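Local coordinates for nitrogenase iron-molybdenum cofactor biosynthesis protein NifB (Methanothermobacter thermautotrophicus, PDB 7JMA) that probably catalyses radical SAM-dependent carbide insertion as two [4Fe-4S] clusters are coupled into the [8Fe-9S-C] precursor of the nitrogenase iron-molybdenum cofactor, at residues T141-D146 with K152-V157; S195-G200 with C240-R245. All coordinates share one frame; numbering follows the deposited sequence.

Contact 1: residues T141-D146 with K152-V157; sequences TVNAVD and KIYSFV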
loop_
_atom_site.group_PDB
_atom_site.type_symbol
_atom_site.label_atom_id
_atom_site.label_comp_id
_atom_site.label_asym_id
_atom_site.label_seq_id
_atom_site.Cartn_x
_atom_site.Cartn_y
_atom_site.Cartn_z
ATOM N N THR A 141 1.509 2.514 -0.013
ATOM C CA THR A 141 0.978 3.849 0.198
ATOM C C THR A 141 2.119 4.746 0.656
ATOM O O THR A 141 2.686 4.540 1.737
ATOM C CB THR A 141 -0.165 3.814 1.206
ATOM O OG1 THR A 141 -1.238 3.054 0.628
ATOM C CG2 THR A 141 -0.665 5.234 1.490
ATOM N N VAL A 142 2.462 5.725 -0.175
ATOM C CA VAL A 142 3.568 6.639 0.076
ATOM C C VAL A 142 2.994 8.041 0.029
ATOM O O VAL A 142 2.616 8.528 -1.044
ATOM C CB VAL A 142 4.705 6.505 -0.947
ATOM C CG1 VAL A 142 5.805 7.505 -0.576
ATOM C CG2 VAL A 142 5.262 5.079 -1.018
ATOM N N ASN A 143 2.929 8.701 1.188
ATOM C CA ASN A 143 2.291 10.006 1.272
ATOM C C ASN A 143 3.273 11.159 1.376
ATOM O O ASN A 143 2.857 12.310 1.242
ATOM C CB ASN A 143 1.329 10.028 2.470
ATOM C CG ASN A 143 0.194 9.042 2.293
ATOM O OD1 ASN A 143 -0.437 9.007 1.239
ATOM N ND2 ASN A 143 -0.057 8.217 3.308
ATOM N N ALA A 144 4.555 10.877 1.601
ATOM C CA ALA A 144 5.580 11.912 1.600
ATOM C C ALA A 144 6.941 11.240 1.498
ATOM O O ALA A 144 7.108 10.074 1.862
ATOM C CB ALA A 144 5.509 12.792 2.861
ATOM N N VAL A 145 7.915 12.005 1.017
ATOM C CA VAL A 145 9.315 11.609 1.074
ATOM C C VAL A 145 10.179 12.644 1.776
ATOM O O VAL A 145 11.386 12.433 1.923
ATOM C CB VAL A 145 9.863 11.305 -0.335
ATOM C CG1 VAL A 145 9.047 10.173 -0.923
ATOM C CG2 VAL A 145 9.801 12.539 -1.226
ATOM N N ASP A 146 9.593 13.743 2.230
ATOM C CA ASP A 146 10.304 14.799 2.932
ATOM C C ASP A 146 9.841 14.793 4.381
ATOM O O ASP A 146 8.636 14.937 4.632
ATOM C CB ASP A 146 10.020 16.136 2.252
ATOM C CG ASP A 146 10.260 17.339 3.146
ATOM O OD1 ASP A 146 9.592 18.362 2.894
ATOM O OD2 ASP A 146 11.109 17.291 4.063
ATOM N N LYS A 152 3.985 15.276 9.784
ATOM C CA LYS A 152 2.641 15.790 10.016
ATOM C C LYS A 152 1.556 14.810 9.588
ATOM O O LYS A 152 0.372 15.061 9.837
ATOM C CB LYS A 152 2.466 17.129 9.287
ATOM C CG LYS A 152 3.482 18.189 9.711
ATOM C CD LYS A 152 3.282 19.501 8.968
ATOM N N ILE A 153 1.938 13.699 8.964
ATOM C CA ILE A 153 0.995 12.713 8.471
ATOM C C ILE A 153 0.910 11.481 9.371
ATOM O O ILE A 153 -0.162 10.873 9.472
ATOM C CB ILE A 153 1.395 12.318 7.025
ATOM C CG1 ILE A 153 1.262 13.524 6.088
ATOM C CG2 ILE A 153 0.571 11.140 6.511
ATOM C CD1 ILE A 153 1.882 13.308 4.694
ATOM N N TYR A 154 1.998 11.093 10.033
ATOM C CA TYR A 154 2.027 9.882 10.837
ATOM C C TYR A 154 2.265 10.251 12.290
ATOM O O TYR A 154 3.160 11.047 12.596
ATOM C CB TYR A 154 3.107 8.926 10.352
ATOM C CG TYR A 154 2.899 8.532 8.917
ATOM C CD1 TYR A 154 3.534 9.223 7.903
ATOM C CD2 TYR A 154 2.038 7.488 8.569
ATOM C CE1 TYR A 154 3.351 8.887 6.576
ATOM C CE2 TYR A 154 1.848 7.135 7.226
ATOM C CZ TYR A 154 2.506 7.849 6.239
ATOM O OH TYR A 154 2.335 7.535 4.905
ATOM N N SER A 155 1.473 9.667 13.179
ATOM C CA SER A 155 1.675 9.985 14.588
ATOM C C SER A 155 2.634 9.008 15.259
ATOM O O SER A 155 3.483 9.430 16.051
ATOM C CB SER A 155 0.337 10.039 15.329
ATOM O OG SER A 155 -0.357 8.820 15.209
ATOM N N PHE A 156 2.543 7.716 14.951
ATOM C CA PHE A 156 3.529 6.778 15.467
ATOM C C PHE A 156 3.615 5.559 14.558
ATOM O O PHE A 156 2.757 5.312 13.702
ATOM C CB PHE A 156 3.225 6.373 16.928
ATOM C CG PHE A 156 1.961 5.568 17.110
ATOM C CD1 PHE A 156 0.778 6.195 17.465
ATOM C CD2 PHE A 156 1.965 4.176 16.957
ATOM C CE1 PHE A 156 -0.389 5.464 17.670
ATOM C CE2 PHE A 156 0.799 3.445 17.140
ATOM C CZ PHE A 156 -0.378 4.099 17.504
ATOM N N VAL A 157 4.672 4.788 14.778
ATOM C CA VAL A 157 4.989 3.600 14.007
ATOM C C VAL A 157 5.499 2.549 14.977
ATOM O O VAL A 157 6.226 2.870 15.923
ATOM C CB VAL A 157 6.028 3.949 12.920
ATOM C CG1 VAL A 157 6.841 2.759 12.524
ATOM C CG2 VAL A 157 5.320 4.610 11.727
HETATM O O HOH W 1 1.828 5.050 4.481
HETATM O O HOH W 2 4.685 7.901 3.339
#
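Asn143 gives its ND2 to the phenol oxygen of Tyr154, a hydrogen bond of 3.0 Å from ND2 to OH. The bond is bent, with 138° at the hydrogen, and OH stands 28° out of the Asn143 amide plane. Two waters also grip this hydroxyl: one lies 2.6 Å from Tyr154 OH and donates to Thr141 O, while the other is 2.8 Å from Tyr154 OH and accepts from Asn143 N. Three polar neighbours thus fix the ring's far end against residues 141-143. Beside them, Ile153 CD1 sits 3.7 Å from Asn143 O and 4.1 Å from Ala144 CB, and Ile153 CG2 lies 3.6 Å above the plane of the following Tyr154 ring, near its rim.

Asn143 CG is turned beside its own backbone N (chi1 -64°), and OD1 accepts from Val196 N on strand 190-197, which orients the amide and presents ND2 to the phenol. A leucine in place of Asn143 would probably leave Tyr154 OH without its direct protein donor and Val196 N without its acceptor. Phe170 and Leu173 of helix 166-186 also pack against Tyr154. Ile153 and Tyr154 touch Cys42, which ligates a [4Fe-4S] cluster in another structure of this protein, the cluster being absent here; the contact thus lies where the loop after barrel strand 137-141 meets the cluster-binding region of the radical SAM fold.

Contact 2: residues S195-G200 with C240-R245; sequences SVLIPG and CEQIER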
loop_
_atom_site.group_PDB
_atom_site.type_symbol
_atom_site.label_atom_id
_atom_site.label_comp_id
_atom_site.label_asym_id
_atom_site.label_seq_id
_atom_site.Cartn_x
_atom_site.Cartn_y
_atom_site.Cartn_z
ATOM N N SER A 195 -0.779 7.528 -3.315
ATOM C CA SER A 195 -0.459 8.737 -2.570
ATOM C C SER A 195 -1.739 9.521 -2.335
ATOM O O SER A 195 -2.480 9.803 -3.283
ATOM C CB SER A 195 0.567 9.590 -3.319
ATOM O OG SER A 195 1.738 8.827 -3.590
ATOM N N VAL A 196 -2.006 9.858 -1.073
ATOM C CA VAL A 196 -3.175 10.663 -0.730
ATOM C C VAL A 196 -2.843 12.138 -0.914
ATOM O O VAL A 196 -1.871 12.652 -0.345
ATOM C CB VAL A 196 -3.635 10.375 0.707
ATOM C CG1 VAL A 196 -4.849 11.253 1.074
ATOM C CG2 VAL A 196 -3.955 8.885 0.871
ATOM N N LEU A 197 -3.658 12.826 -1.702
ATOM C CA LEU A 197 -3.460 14.248 -1.948
ATOM C C LEU A 197 -4.077 15.024 -0.790
ATOM O O LEU A 197 -5.296 15.019 -0.614
ATOM C CB LEU A 197 -4.083 14.636 -3.282
ATOM C CG LEU A 197 -4.033 16.109 -3.650
ATOM C CD1 LEU A 197 -2.597 16.582 -3.637
ATOM C CD2 LEU A 197 -4.658 16.306 -5.017
ATOM N N ILE A 198 -3.237 15.673 0.010
ATOM C CA ILE A 198 -3.694 16.429 1.172
ATOM C C ILE A 198 -3.488 17.906 0.872
ATOM O O ILE A 198 -2.354 18.402 0.950
ATOM C CB ILE A 198 -2.955 16.022 2.457
ATOM C CG1 ILE A 198 -3.093 14.523 2.726
ATOM C CG2 ILE A 198 -3.509 16.813 3.654
ATOM C CD1 ILE A 198 -1.951 13.941 3.539
ATOM N N PRO A 199 -4.544 18.635 0.525
ATOM C CA PRO A 199 -4.382 20.049 0.168
ATOM C C PRO A 199 -3.756 20.828 1.314
ATOM O O PRO A 199 -4.154 20.690 2.473
ATOM C CB PRO A 199 -5.815 20.506 -0.119
ATOM C CG PRO A 199 -6.545 19.252 -0.448
ATOM C CD PRO A 199 -5.939 18.191 0.407
ATOM N N GLY A 200 -2.750 21.629 0.984
ATOM C CA GLY A 200 -2.070 22.426 1.980
ATOM C C GLY A 200 -1.034 21.687 2.790
ATOM O O GLY A 200 -0.467 22.271 3.718
ATOM N N CYS A 240 -11.330 19.289 -7.730
ATOM C CA CYS A 240 -11.115 18.407 -8.873
ATOM C C CYS A 240 -10.162 19.023 -9.884
ATOM O O CYS A 240 -9.455 18.294 -10.588
ATOM C CB CYS A 240 -12.444 18.048 -9.527
ATOM S SG CYS A 240 -13.431 16.929 -8.510
ATOM N N GLU A 241 -10.123 20.354 -9.968
ATOM C CA GLU A 241 -9.062 21.005 -10.726
ATOM C C GLU A 241 -7.698 20.633 -10.165
ATOM O O GLU A 241 -6.749 20.408 -10.922
ATOM C CB GLU A 241 -9.255 22.522 -10.711
ATOM N N GLN A 242 -7.585 20.541 -8.837
ATOM C CA GLN A 242 -6.298 20.209 -8.247
ATOM C C GLN A 242 -5.938 18.744 -8.475
ATOM O O GLN A 242 -4.797 18.443 -8.836
ATOM C CB GLN A 242 -6.286 20.544 -6.755
ATOM C CG GLN A 242 -4.883 20.596 -6.168
ATOM C CD GLN A 242 -4.878 20.758 -4.664
ATOM O OE1 GLN A 242 -5.727 20.207 -3.963
ATOM N NE2 GLN A 242 -3.908 21.509 -4.155
ATOM N N ILE A 243 -6.896 17.826 -8.291
ATOM C CA ILE A 243 -6.596 16.402 -8.448
ATOM C C ILE A 243 -6.181 16.103 -9.884
ATOM O O ILE A 243 -5.296 15.278 -10.131
ATOM C CB ILE A 243 -7.792 15.528 -8.012
ATOM C CG1 ILE A 243 -8.975 15.683 -8.969
ATOM C CG2 ILE A 243 -8.214 15.840 -6.580
ATOM C CD1 ILE A 243 -9.901 14.480 -9.027
ATOM N N GLU A 244 -6.801 16.769 -10.855
ATOM C CA GLU A 244 -6.398 16.494 -12.227
ATOM C C GLU A 244 -5.158 17.284 -12.614
ATOM O O GLU A 244 -4.385 16.830 -13.466
ATOM C CB GLU A 244 -7.553 16.756 -13.194
ATOM C CG GLU A 244 -8.619 15.661 -13.127
ATOM C CD GLU A 244 -8.094 14.297 -13.587
ATOM O OE1 GLU A 244 -7.069 14.246 -14.304
ATOM O OE2 GLU A 244 -8.693 13.269 -13.201
ATOM N N ARG A 245 -4.936 18.440 -11.985
ATOM C CA ARG A 245 -3.661 19.129 -12.150
ATOM C C ARG A 245 -2.503 18.250 -11.696
ATOM O O ARG A 245 -1.529 18.063 -12.430
ATOM C CB ARG A 245 -3.669 20.444 -11.376
#
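Leu197 and Ile243 bring their CA atoms to 7.5 Å, and Pro199 and Gln242 theirs to 8.6 Å, as the end of strand 190-197 and the turn beyond it face the first turns of helix 240-251. At this separation the side chains do the joining. Leu197 carries CG anti to its backbone N (chi1 177°), which extends the chain toward the helix. Its CD2 methyl reaches 3.9 Å from Ile243 CG2 and also lies 3.9 Å from Ile243 CA, so one methyl rests on both the branch and the backbone of that residue. The two side chains cross at about a right angle. In Ile243, CG2 is the branch that meets Leu197, whereas the CG1 arm leads away from the strand.

Gln242 sends an extended chain across to the proline (chi1 -164°, chi2 -173°). Its OE1 comes 3.7 Å from Pro199 CG and 3.9 Å from Pro199 CB, meeting the ring carbons by van der Waals contact. The same OE1 lies 4.2 Å from Leu197 CD2, making the amide a neighbour of both apolar residues.

Pro238 packs on both Pro199 and Ile243, while Ile206 of helix 206-216 and Ile223 of strand 220-225 also pack against Leu197. The arrangement is strand-to-helix packing, in which helix 240-251, the last in the model, lies against the C-terminal end of strand 190-197 in the six-stranded partial alpha/beta barrel of the radical SAM fold.

Along the chain contact 1 closes before contact 2 opens, and their centres are about 17 Å apart. Both draw on the six-stranded parallel sheet: 141-146 follows strand 137-141, and 195-200 takes in the end of the neighbouring strand 190-197 and the loop after it. Between these strand ends, Val142 O lies 2.7 Å from Ser195 OG in a probable hydrogen bond. Separately, the loop residues Ile153 and Ile198 pack with their CD1 atoms 4.1 Å apart. The other halves diverge: 152-157 belongs partly to the antiparallel sheet that includes strand 40-42, whereas 240-245 begins the last modelled helix. Neighbouring barrel strands thus carry both contacts, one beside the Cys42 region and the other against helix 240-251.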